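Local structure of probable amino acid aminotransferase (6Q1Q) at residues L131-P136 against V173-T178; D179-E184 against A238-D243; T189-T194 against G249-S254; A116-A121 against S255-A260. The protein belongs to the class IV aminotransferase family as a probable amino acid aminotransferase with a two-domain fold, here in an assembly of two chains. All coordinates share one frame; numbering follows the deposited sequence.

Contact 1 (L131-P136 against V173-T178); sequences LDRGLP and VIFVST
Arg133 lies across Phe175, and its side chain can be followed outward from the backbone. Arg133 CB sits 3.8 Å from Phe175 CD1, an ortho carbon of the ring. CG stands anti to the backbone N (chi1 175°), and a bend at chi2 then turns the chain over the aromatic face. Arg133 CD is centred there in a CH-pi contact, 3.8 Å from the Phe175 ring centroid and only 9° off the ring normal. Farther out, Arg133 CZ is 5.8 Å from the same Phe175 centroid, so any cation-pi attraction is weak at most, and the guanidinium has Leu135 CD1 over one of its faces. On the opposite face of the Phe175 ring lies Val173 CG1, whose sister methyl CG2 meets Leu131 CD1 at 3.6 Å.

The backbones run as a short parallel ladder: Leu131 N donates to Ile174 O, Val176 N to Leu131 O, and Arg133 N to Val176 O at 2.8 Å. Val176 O also accepts from a water that in turn takes the N-H of Gly134, so this carbonyl has two donors where the strand pairing ends. A second water lies between Asp132 OD2 and Ser177 O, though its short approach to the carbonyl leaves that leg doubtful. Past the strands, Thr178 N reaches Leu135 O at 3.0 Å, approaching from above the carbonyl plane.

Asp132 O accepts a hydrogen bond from Trp145 of the second subunit, and that indole also packs on Leu131. The contact thus closes the ends of strands 126-132 and 172-176, with helix 156-167 covering Leu131, Val173 and Phe175.

Contact 2 (D179-E184 against A238-D243); sequences DGYVLE and ALRVAD
Tyr181, in the loop between strands 172-176 and 189-195, meets Arg240 at the N-cap of helix 241-245. That helix start carries one half of a capping box: Asp243 OD1, through its anti lone pair, accepts from Arg240 N at 2.8 Å.

Among the charged and polar contacts, the Arg240 guanidinium comes end-on to Asp179 O. NH1 and NH2 both donate to that one oxygen, and the NH1 bond is bent to 140° at the hydrogen, as expected when two donors share an acceptor. Gly180 O lies over the centre of one guanidinium face, 3.3 Å from Arg240 CZ. In the backbone, Val182 N gives a straighter bond to Leu239 O at 2.7 Å, and a water links Val182 O with Leu239 N.

The aromatic contact is a cation-pi one. A bend at chi3 of Arg240 (72°) brings its guanidinium round so that the plane stands 86° from the Tyr181 ring, edge toward face. Arg240 CZ is then 4.5 Å from the Tyr181 ring centroid.

Apolar contacts are few. Ala238 CB touches Tyr181 CD1 at 3.9 Å, and Val182 lies beside Leu239. Over the Tyr181 face, offset toward the rim, Arg240 NH1 comes within 3.1 Å of Tyr181 CZ.

Contact 3 (T189-T194 against G249-S254); sequences TVVIAT and GIWLVS
Trp251 turns the edge of its indole, not a face, toward strand 189-194. Along that edge Trp251 CE3 lies 3.3 Å from Val191 O, CZ3 lies near Ala193 N, and CH2 touches Ala193 CB at 3.6 Å. The first torsion, with CG anti to the carbonyl carbon (chi1 -59°), swings the ring toward the neighbouring strand, edge first, so that its six-membered portion runs alongside the backbone from Val191 to Ala193. Ring stacking comes from elsewhere, from Phe279 of helix 275-286.

The strands are antiparallel, and the axes of the short segments 189-194 and 249-253 come within 4.7 Å. Thr189 and Val253 form a hydrogen-bonded pair in which each N donates to the other's O, and the Thr189 N to Val253 O bond is 2.7 Å long and nearly straight at 176°. Val191 and Trp251 form the next such pair. On the Trp251 side of the sheet, Val191 CG2 meets Val253 CG2 at 3.5 Å, the two side chains crossing at about a right angle. On the other side, the non-hydrogen-bonded pairs bring Val190 CG2 to Leu252 CD2 at 3.7 Å and Ile192 CG2 to Ile250 CG1 at 3.8 Å, side by side and pointing the same way.

Across the contact, hydrogen bonding is confined to the backbone while both faces carry mainly hydrocarbon, which is consistent with an inner position in the mixed sheet, strand 203-207 flanking one partner and strand 259-265 the other.

Contact 4 (A116-A121 against S255-A260); sequences ARVIGA and SMTLAA
Ala121 N donates to Arg117 O at 3.1 Å, the helical bond that sets Arg117 and Ala121 one turn apart, both touching 255-260. No hydrogen bond crosses between the segments. The nearest to a polar link is a CA-H...O contact, Ala260 CA to Ala121 O at 3.5 Å, with an angle of 149° at the hydrogen. Beside it the methyls Ala121 CB and Ala260 CB meet at 3.9 Å.

Val118 turns both methyls to the loop. Val118 CG1 lies 4.0 Å from Thr257 CB, while CG2 is shared between Thr257 CB and Met256 SD, 3.9 Å from the latter, the Val118 and Met256 side chains crossing at about a right angle. In the two-domain aminotransferase fold, helix 116-124 follows strand 106-113 of the antiparallel sheet and precedes strand 126-132 of the mixed one. It packs here on the turn that leads from strand 249-253 into strand 259-265, and its Arg122 bonds to Met256 O.

Thr257 splits its branches: OG1, anti to the backbone N (chi1 163°), heads for Ala121 CB, while CG2 meets the edge of the Arg117 guanidinium at NH2, 4.0 Å away. Although buried by the contact, Thr257 OG1 has no hydrogen-bond partner in the model.

How the contacts relate
Contacts 1 and 3 are the buried ones, both strand pairings of the mixed sheet, one parallel and running out into a loop, the other antiparallel and almost wholly apolar in its side chains; Ile174 packs on Val190 between them. Contact 2 is more exposed and relies on an arginine, a tyrosine ring and carbonyl oxygens. It touches contact 1 through probable hydrogen bonds of Phe175 with Leu183 and Glu184, and contact 3 where Leu239 meets Ile192. Contact 4, partly buried, joins a helix to a turn without hydrogen bonds. Its strand continues the sheet of contact 3, Leu252 N probably hydrogen-bonding to Ala260 O. Contacts 1 and 2 do not touch contact 4, although strand 126-132 of contact 1 is the parallel neighbour of strand 259-265.

Contact 1 (L131-P136 against V173-T178)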
loop_
_atom_site.group_PDB
_atom_site.type_symbol
_atom_site.label_atom_id
_atom_site.label_comp_id
_atom_site.label_asym_id
_atom_site.label_seq_id
_atom_site.Cartn_x
_atom_site.Cartn_y
_atom_site.Cartn_z
ATOM N N LEU B 131 -3.435 17.378 -6.951
ATOM C CA LEU B 131 -4.173 16.215 -7.408
ATOM C C LEU B 131 -5.214 15.838 -6.369
ATOM O O LEU B 131 -4.955 15.893 -5.161
ATOM C CB LEU B 131 -3.238 15.026 -7.684
ATOM C CG LEU B 131 -2.393 15.051 -8.961
ATOM C CD1 LEU B 131 -1.370 13.922 -8.961
ATOM C CD2 LEU B 131 -3.280 14.968 -10.192
ATOM N N ASP B 132 -6.394 15.467 -6.847
ATOM C CA ASP B 132 -7.454 15.042 -5.950
ATOM C C ASP B 132 -7.103 13.706 -5.318
ATOM O O ASP B 132 -6.708 12.761 -6.008
ATOM C CB ASP B 132 -8.782 14.943 -6.695
ATOM C CG ASP B 132 -9.360 16.302 -7.030
ATOM O OD1 ASP B 132 -9.953 16.448 -8.119
ATOM O OD2 ASP B 132 -9.210 17.231 -6.207
ATOM N N ARG B 133 -7.241 13.637 -3.999
ATOM C CA ARG B 133 -6.938 12.421 -3.264
ATOM C C ARG B 133 -8.123 11.469 -3.204
ATOM O O ARG B 133 -7.926 10.254 -3.070
ATOM C CB ARG B 133 -6.473 12.777 -1.846
ATOM C CG ARG B 133 -6.225 11.590 -0.928
ATOM C CD ARG B 133 -5.027 10.775 -1.395
ATOM N NE ARG B 133 -4.813 9.582 -0.580
ATOM C CZ ARG B 133 -5.449 8.429 -0.767
ATOM N NH1 ARG B 133 -6.333 8.313 -1.746
ATOM N NH2 ARG B 133 -5.197 7.391 0.019
ATOM N N GLY B 134 -9.341 11.987 -3.334
ATOM C CA GLY B 134 -10.540 11.194 -3.197
ATOM C C GLY B 134 -11.055 11.035 -1.786
ATOM O O GLY B 134 -12.113 10.423 -1.603
ATOM N N LEU B 135 -10.401 11.631 -0.799
ATOM C CA LEU B 135 -10.866 11.479 0.567
ATOM C C LEU B 135 -11.418 12.801 1.074
ATOM O O LEU B 135 -10.877 13.864 0.755
ATOM C CB LEU B 135 -9.744 11.020 1.512
ATOM C CG LEU B 135 -9.325 9.549 1.599
ATOM C CD1 LEU B 135 -8.851 8.995 0.261
ATOM C CD2 LEU B 135 -8.242 9.385 2.662
ATOM N N PRO B 136 -12.496 12.766 1.845
ATOM C CA PRO B 136 -12.995 13.987 2.478
ATOM C C PRO B 136 -12.168 14.350 3.702
ATOM O O PRO B 136 -11.449 13.527 4.273
ATOM C CB PRO B 136 -14.432 13.624 2.863
ATOM C CG PRO B 136 -14.407 12.139 3.040
ATOM C CD PRO B 136 -13.309 11.583 2.175
ATOM N N VAL B 173 3.699 16.515 -5.726
ATOM C CA VAL B 173 2.241 16.563 -5.740
ATOM C C VAL B 173 1.751 17.118 -4.410
ATOM O O VAL B 173 2.325 16.829 -3.356
ATOM C CB VAL B 173 1.638 15.163 -5.991
ATOM C CG1 VAL B 173 0.158 15.122 -5.620
ATOM C CG2 VAL B 173 1.827 14.754 -7.426
ATOM N N ILE B 174 0.697 17.927 -4.463
ATOM C CA ILE B 174 -0.053 18.324 -3.278
ATOM C C ILE B 174 -1.454 17.738 -3.397
ATOM O O ILE B 174 -2.196 18.068 -4.330
ATOM C CB ILE B 174 -0.099 19.850 -3.112
ATOM C CG1 ILE B 174 1.293 20.387 -2.778
ATOM C CG2 ILE B 174 -1.093 20.226 -2.030
ATOM C CD1 ILE B 174 1.324 21.877 -2.504
ATOM N N PHE B 175 -1.812 16.867 -2.459
ATOM C CA PHE B 175 -3.126 16.240 -2.460
ATOM C C PHE B 175 -4.191 17.205 -1.955
ATOM O O PHE B 175 -3.985 17.926 -0.974
ATOM C CB PHE B 175 -3.118 14.980 -1.591
ATOM C CG PHE B 175 -2.578 13.764 -2.290
ATOM C CD1 PHE B 175 -3.108 13.350 -3.501
ATOM C CD2 PHE B 175 -1.545 13.030 -1.730
ATOM C CE1 PHE B 175 -2.615 12.229 -4.144
ATOM C CE2 PHE B 175 -1.047 11.906 -2.367
ATOM C CZ PHE B 175 -1.584 11.507 -3.577
ATOM N N VAL B 176 -5.340 17.207 -2.625
ATOM C CA VAL B 176 -6.494 17.999 -2.221
ATOM C C VAL B 176 -7.656 17.053 -1.947
ATOM O O VAL B 176 -7.872 16.087 -2.688
ATOM C CB VAL B 176 -6.873 19.039 -3.297
ATOM C CG1 VAL B 176 -8.092 19.847 -2.863
ATOM C CG2 VAL B 176 -5.694 19.953 -3.585
ATOM N N SER B 177 -8.392 17.329 -0.873
ATOM C CA SER B 177 -9.533 16.511 -0.494
ATOM C C SER B 177 -10.704 16.743 -1.452
ATOM O O SER B 177 -10.714 17.679 -2.256
ATOM C CB SER B 177 -9.951 16.817 0.944
ATOM O OG SER B 177 -10.509 18.115 1.054
ATOM N N THR B 178 -11.705 15.861 -1.358
ATOM C CA THR B 178 -12.867 15.973 -2.235
ATOM C C THR B 178 -13.633 17.267 -1.999
ATOM O O THR B 178 -14.251 17.799 -2.928
ATOM C CB THR B 178 -13.799 14.777 -2.042
ATOM O OG1 THR B 178 -13.984 14.536 -0.643
ATOM C CG2 THR B 178 -13.224 13.542 -2.697
HETATM O O HOH W 1 -10.998 18.618 -4.552
HETATM O O HOH W 2 -10.087 14.557 -3.869
#

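Contact 2 (D179-E184 against A238-D243)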
loop_
_atom_site.group_PDB
_atom_site.type_symbol
_atom_site.label_atom_id
_atom_site.label_comp_id
_atom_site.label_asym_id
_atom_site.label_seq_id
_atom_site.Cartn_x
_atom_site.Cartn_y
_atom_site.Cartn_z
ATOM N N ASP B 179 -13.611 17.786 -0.773
ATOM C CA ASP B 179 -14.252 19.055 -0.459
ATOM C C ASP B 179 -13.311 20.245 -0.616
ATOM O O ASP B 179 -13.637 21.346 -0.159
ATOM C CB ASP B 179 -14.823 19.015 0.962
ATOM C CG ASP B 179 -13.944 18.237 1.923
ATOM O OD1 ASP B 179 -12.843 17.817 1.512
ATOM O OD2 ASP B 179 -14.353 18.045 3.087
ATOM N N GLY B 180 -12.153 20.045 -1.243
ATOM C CA GLY B 180 -11.304 21.156 -1.624
ATOM C C GLY B 180 -10.369 21.664 -0.552
ATOM O O GLY B 180 -9.980 22.837 -0.588
ATOM N N TYR B 181 -9.990 20.822 0.402
ATOM C CA TYR B 181 -9.064 21.203 1.456
ATOM C C TYR B 181 -7.721 20.524 1.232
ATOM O O TYR B 181 -7.663 19.333 0.909
ATOM C CB TYR B 181 -9.624 20.844 2.833
ATOM C CG TYR B 181 -10.788 21.718 3.245
ATOM C CD1 TYR B 181 -10.583 23.011 3.717
ATOM C CD2 TYR B 181 -12.094 21.255 3.153
ATOM C CE1 TYR B 181 -11.646 23.813 4.090
ATOM C CE2 TYR B 181 -13.164 22.049 3.526
ATOM C CZ TYR B 181 -12.934 23.327 3.992
ATOM O OH TYR B 181 -13.998 24.118 4.360
ATOM N N VAL B 182 -6.642 21.292 1.404
ATOM C CA VAL B 182 -5.299 20.755 1.225
ATOM C C VAL B 182 -5.026 19.698 2.285
ATOM O O VAL B 182 -5.302 19.898 3.475
ATOM C CB VAL B 182 -4.261 21.887 1.276
ATOM C CG1 VAL B 182 -2.849 21.320 1.268
ATOM C CG2 VAL B 182 -4.466 22.839 0.112
ATOM N N LEU B 183 -4.475 18.563 1.852
ATOM C CA LEU B 183 -4.217 17.432 2.735
ATOM C C LEU B 183 -2.725 17.273 3.015
ATOM O O LEU B 183 -2.264 17.632 4.100
ATOM C CB LEU B 183 -4.800 16.151 2.137
ATOM C CG LEU B 183 -6.325 16.082 2.076
ATOM C CD1 LEU B 183 -6.773 14.875 1.270
ATOM C CD2 LEU B 183 -6.909 16.042 3.474
ATOM N N GLU B 184 -1.956 16.757 2.067
ATOM C CA GLU B 184 -0.559 16.415 2.317
ATOM C C GLU B 184 0.112 16.133 0.977
ATOM O O GLU B 184 -0.511 16.219 -0.085
ATOM C CB GLU B 184 -0.452 15.208 3.252
ATOM C CG GLU B 184 -1.020 13.932 2.641
ATOM C CD GLU B 184 -0.955 12.735 3.573
ATOM O OE1 GLU B 184 -0.094 12.728 4.481
ATOM O OE2 GLU B 184 -1.770 11.801 3.399
ATOM N N ALA B 238 -7.373 24.716 8.471
ATOM C CA ALA B 238 -7.914 24.192 7.223
ATOM C C ALA B 238 -7.563 25.138 6.084
ATOM O O ALA B 238 -7.993 26.298 6.073
ATOM C CB ALA B 238 -9.425 24.011 7.329
ATOM N N LEU B 239 -6.798 24.641 5.120
ATOM C CA LEU B 239 -6.351 25.435 3.990
ATOM C C LEU B 239 -6.969 24.913 2.702
ATOM O O LEU B 239 -7.198 23.710 2.542
ATOM C CB LEU B 239 -4.824 25.413 3.884
ATOM C CG LEU B 239 -4.097 25.616 5.216
ATOM C CD1 LEU B 239 -2.630 25.236 5.101
ATOM C CD2 LEU B 239 -4.256 27.047 5.716
ATOM N N ARG B 240 -7.242 25.834 1.787
ATOM C CA ARG B 240 -7.747 25.511 0.465
ATOM C C ARG B 240 -6.722 25.935 -0.576
ATOM O O ARG B 240 -5.741 26.620 -0.273
ATOM C CB ARG B 240 -9.099 26.194 0.210
ATOM C CG ARG B 240 -10.177 25.829 1.223
ATOM C CD ARG B 240 -11.537 26.402 0.839
ATOM N NE ARG B 240 -12.129 25.723 -0.312
ATOM C CZ ARG B 240 -12.763 24.555 -0.252
ATOM N NH1 ARG B 240 -12.892 23.922 0.906
ATOM N NH2 ARG B 240 -13.268 24.018 -1.353
ATOM N N VAL B 241 -6.954 25.504 -1.818
ATOM C CA VAL B 241 -5.991 25.758 -2.886
ATOM C C VAL B 241 -5.761 27.253 -3.064
ATOM O O VAL B 241 -4.652 27.684 -3.408
ATOM C CB VAL B 241 -6.465 25.085 -4.189
ATOM C CG1 VAL B 241 -5.503 25.378 -5.331
ATOM C CG2 VAL B 241 -6.615 23.588 -3.983
ATOM N N ALA B 242 -6.791 28.069 -2.817
ATOM C CA ALA B 242 -6.637 29.516 -2.929
ATOM C C ALA B 242 -5.645 30.058 -1.907
ATOM O O ALA B 242 -4.931 31.026 -2.192
ATOM C CB ALA B 242 -7.993 30.203 -2.769
ATOM N N ASP B 243 -5.588 29.458 -0.717
ATOM C CA ASP B 243 -4.655 29.930 0.301
ATOM C C ASP B 243 -3.211 29.662 -0.095
ATOM O O ASP B 243 -2.316 30.431 0.274
ATOM C CB ASP B 243 -4.965 29.280 1.649
ATOM C CG ASP B 243 -6.381 29.553 2.115
ATOM O OD1 ASP B 243 -7.120 28.582 2.377
ATOM O OD2 ASP B 243 -6.764 30.739 2.195
HETATM O O HOH W 3 -6.614 21.845 4.890
#

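Contact 3 (T189-T194 against G249-S254)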
loop_
_atom_site.group_PDB
_atom_site.type_symbol
_atom_site.label_atom_id
_atom_site.label_comp_id
_atom_site.label_asym_id
_atom_site.label_seq_id
_atom_site.Cartn_x
_atom_site.Cartn_y
_atom_site.Cartn_z
ATOM N N THR B 189 5.050 16.811 4.177
ATOM C CA THR B 189 4.045 17.648 4.817
ATOM C C THR B 189 4.059 19.036 4.189
ATOM O O THR B 189 5.123 19.572 3.866
ATOM C CB THR B 189 4.309 17.756 6.323
ATOM O OG1 THR B 189 4.380 16.445 6.896
ATOM C CG2 THR B 189 3.206 18.548 7.011
ATOM N N VAL B 190 2.873 19.606 4.000
ATOM C CA VAL B 190 2.730 20.923 3.390
ATOM C C VAL B 190 2.722 21.984 4.483
ATOM O O VAL B 190 1.980 21.869 5.466
ATOM C CB VAL B 190 1.446 20.998 2.546
ATOM C CG1 VAL B 190 1.186 22.429 2.095
ATOM C CG2 VAL B 190 1.537 20.058 1.351
ATOM N N VAL B 191 3.565 23.006 4.330
ATOM C CA VAL B 191 3.565 24.165 5.215
ATOM C C VAL B 191 3.623 25.432 4.370
ATOM O O VAL B 191 4.334 25.485 3.360
ATOM C CB VAL B 191 4.728 24.131 6.230
ATOM C CG1 VAL B 191 4.584 22.944 7.172
ATOM C CG2 VAL B 191 6.053 24.082 5.511
ATOM N N ILE B 192 2.863 26.446 4.776
ATOM C CA ILE B 192 2.795 27.715 4.064
ATOM C C ILE B 192 3.108 28.851 5.030
ATOM O O ILE B 192 2.889 28.740 6.241
ATOM C CB ILE B 192 1.426 27.943 3.386
ATOM C CG1 ILE B 192 0.308 27.994 4.429
ATOM C CG2 ILE B 192 1.164 26.869 2.337
ATOM C CD1 ILE B 192 -0.931 28.726 3.953
ATOM N N ALA B 193 3.637 29.946 4.487
ATOM C CA ALA B 193 3.853 31.171 5.248
ATOM C C ALA B 193 2.801 32.209 4.869
ATOM O O ALA B 193 2.585 32.478 3.683
ATOM C CB ALA B 193 5.256 31.727 4.998
ATOM N N THR B 194 2.156 32.786 5.882
ATOM C CA THR B 194 1.059 33.725 5.687
ATOM C C THR B 194 1.120 34.775 6.794
ATOM O O THR B 194 1.759 34.568 7.828
ATOM C CB THR B 194 -0.285 32.969 5.667
ATOM O OG1 THR B 194 -0.330 32.125 4.513
ATOM C CG2 THR B 194 -1.486 33.908 5.612
ATOM N N GLY B 249 4.834 31.640 0.749
ATOM C CA GLY B 249 5.683 30.499 0.488
ATOM C C GLY B 249 4.986 29.183 0.755
ATOM O O GLY B 249 4.096 29.106 1.606
ATOM N N ILE B 250 5.366 28.145 0.015
ATOM C CA ILE B 250 4.893 26.785 0.240
ATOM C C ILE B 250 6.108 25.870 0.241
ATOM O O ILE B 250 6.935 25.937 -0.674
ATOM C CB ILE B 250 3.882 26.335 -0.831
ATOM C CG1 ILE B 250 2.808 27.401 -1.046
ATOM C CG2 ILE B 250 3.243 25.014 -0.443
ATOM C CD1 ILE B 250 1.998 27.187 -2.295
ATOM N N TRP B 251 6.214 25.017 1.256
ATOM C CA TRP B 251 7.317 24.074 1.352
ATOM C C TRP B 251 6.784 22.668 1.561
ATOM O O TRP B 251 5.783 22.466 2.257
ATOM C CB TRP B 251 8.266 24.437 2.499
ATOM C CG TRP B 251 8.856 25.794 2.363
ATOM C CD1 TRP B 251 10.059 26.118 1.808
ATOM C CD2 TRP B 251 8.263 27.025 2.783
ATOM N NE1 TRP B 251 10.255 27.477 1.861
ATOM C CE2 TRP B 251 9.164 28.056 2.455
ATOM C CE3 TRP B 251 7.057 27.355 3.407
ATOM C CZ2 TRP B 251 8.896 29.395 2.731
ATOM C CZ3 TRP B 251 6.793 28.681 3.680
ATOM C CH2 TRP B 251 7.708 29.686 3.343
ATOM N N LEU B 252 7.463 21.699 0.959
ATOM C CA LEU B 252 7.212 20.288 1.214
ATOM C C LEU B 252 8.260 19.812 2.211
ATOM O O LEU B 252 9.442 19.687 1.870
ATOM C CB LEU B 252 7.259 19.486 -0.083
ATOM C CG LEU B 252 6.188 19.908 -1.089
ATOM C CD1 LEU B 252 6.226 19.025 -2.321
ATOM C CD2 LEU B 252 4.808 19.890 -0.448
ATOM N N VAL B 253 7.829 19.559 3.442
ATOM C CA VAL B 253 8.727 19.256 4.549
ATOM C C VAL B 253 8.674 17.766 4.839
ATOM O O VAL B 253 7.588 17.191 4.993
ATOM C CB VAL B 253 8.365 20.074 5.798
ATOM C CG1 VAL B 253 9.269 19.698 6.957
ATOM C CG2 VAL B 253 8.489 21.553 5.497
ATOM N N SER B 254 9.846 17.139 4.907
ATOM C CA SER B 254 9.962 15.730 5.254
ATOM C C SER B 254 11.285 15.524 5.982
ATOM O O SER B 254 12.069 16.458 6.165
ATOM C CB SER B 254 9.846 14.841 4.012
ATOM O OG SER B 254 10.724 15.279 2.996
#

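Contact 4 (A116-A121 against S255-A260)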
loop_
_atom_site.group_PDB
_atom_site.type_symbol
_atom_site.label_atom_id
_atom_site.label_comp_id
_atom_site.label_asym_id
_atom_site.label_seq_id
_atom_site.Cartn_x
_atom_site.Cartn_y
_atom_site.Cartn_z
ATOM N N ALA B 116 20.406 12.010 -5.187
ATOM C CA ALA B 116 20.817 13.276 -5.789
ATOM C C ALA B 116 19.659 14.258 -5.906
ATOM O O ALA B 116 19.881 15.473 -5.954
ATOM C CB ALA B 116 21.436 13.023 -7.164
ATOM N N ARG B 117 18.424 13.758 -5.973
ATOM C CA ARG B 117 17.263 14.640 -6.043
ATOM C C ARG B 117 17.175 15.564 -4.832
ATOM O O ARG B 117 16.675 16.690 -4.946
ATOM C CB ARG B 117 15.990 13.800 -6.184
ATOM C CG ARG B 117 14.700 14.505 -5.794
ATOM C CD ARG B 117 13.527 13.537 -5.771
ATOM N NE ARG B 117 13.725 12.450 -4.816
ATOM C CZ ARG B 117 13.436 12.523 -3.521
ATOM N NH1 ARG B 117 13.651 11.478 -2.734
ATOM N NH2 ARG B 117 12.937 13.642 -3.011
ATOM N N VAL B 118 17.686 15.125 -3.679
ATOM C CA VAL B 118 17.495 15.873 -2.441
ATOM C C VAL B 118 18.195 17.227 -2.491
ATOM O O VAL B 118 17.631 18.243 -2.068
ATOM C CB VAL B 118 17.973 15.033 -1.243
ATOM C CG1 VAL B 118 17.959 15.860 0.034
ATOM C CG2 VAL B 118 17.106 13.794 -1.090
ATOM N N ILE B 119 19.422 17.276 -3.017
ATOM C CA ILE B 119 20.170 18.532 -2.992
ATOM C C ILE B 119 19.518 19.567 -3.902
ATOM O O ILE B 119 19.470 20.759 -3.572
ATOM C CB ILE B 119 21.650 18.297 -3.352
ATOM C CG1 ILE B 119 22.403 19.630 -3.438
ATOM C CG2 ILE B 119 21.782 17.527 -4.650
ATOM C CD1 ILE B 119 22.372 20.448 -2.156
ATOM N N GLY B 120 18.995 19.137 -5.050
ATOM C CA GLY B 120 18.296 20.069 -5.917
ATOM C C GLY B 120 17.018 20.594 -5.292
ATOM O O GLY B 120 16.685 21.774 -5.438
ATOM N N ALA B 121 16.290 19.731 -4.579
ATOM C CA ALA B 121 15.050 20.159 -3.942
ATOM C C ALA B 121 15.316 21.137 -2.805
ATOM O O ALA B 121 14.566 22.102 -2.622
ATOM C CB ALA B 121 14.275 18.942 -3.436
ATOM N N SER B 255 11.534 14.281 6.389
ATOM C CA SER B 255 12.659 14.005 7.274
ATOM C C SER B 255 13.986 13.916 6.525
ATOM O O SER B 255 15.016 14.358 7.046
ATOM C CB SER B 255 12.397 12.727 8.065
ATOM O OG SER B 255 11.374 12.943 9.022
ATOM N N MET B 256 14.000 13.343 5.320
ATOM C CA MET B 256 15.264 13.214 4.597
ATOM C C MET B 256 15.538 14.430 3.716
ATOM O O MET B 256 16.565 15.095 3.871
ATOM C CB MET B 256 15.269 11.938 3.751
ATOM C CG MET B 256 16.549 11.766 2.948
ATOM S SD MET B 256 16.313 10.887 1.394
ATOM C CE MET B 256 15.216 9.565 1.897
ATOM N N THR B 257 14.634 14.731 2.787
ATOM C CA THR B 257 14.648 16.029 2.123
ATOM C C THR B 257 13.914 17.006 3.032
ATOM O O THR B 257 12.686 16.946 3.164
ATOM C CB THR B 257 14.033 15.958 0.725
ATOM O OG1 THR B 257 13.702 17.279 0.276
ATOM C CG2 THR B 257 12.796 15.071 0.696
ATOM N N LEU B 258 14.670 17.895 3.676
ATOM C CA LEU B 258 14.126 18.661 4.793
ATOM C C LEU B 258 13.049 19.630 4.328
ATOM O O LEU B 258 11.883 19.516 4.725
ATOM C CB LEU B 258 15.255 19.398 5.514
ATOM C CG LEU B 258 16.399 18.480 5.950
ATOM C CD1 LEU B 258 17.625 19.286 6.337
ATOM C CD2 LEU B 258 15.948 17.587 7.095
ATOM N N ALA B 259 13.413 20.587 3.480
ATOM C CA ALA B 259 12.458 21.566 2.983
ATOM C C ALA B 259 12.668 21.769 1.493
ATOM O O ALA B 259 13.788 22.041 1.051
ATOM C CB ALA B 259 12.597 22.901 3.721
ATOM N N ALA B 260 11.589 21.627 0.726
ATOM C CA ALA B 260 11.596 21.864 -0.714
ATOM C C ALA B 260 10.511 22.887 -1.014
ATOM O O ALA B 260 9.320 22.560 -0.981
ATOM C CB ALA B 260 11.365 20.567 -1.491
#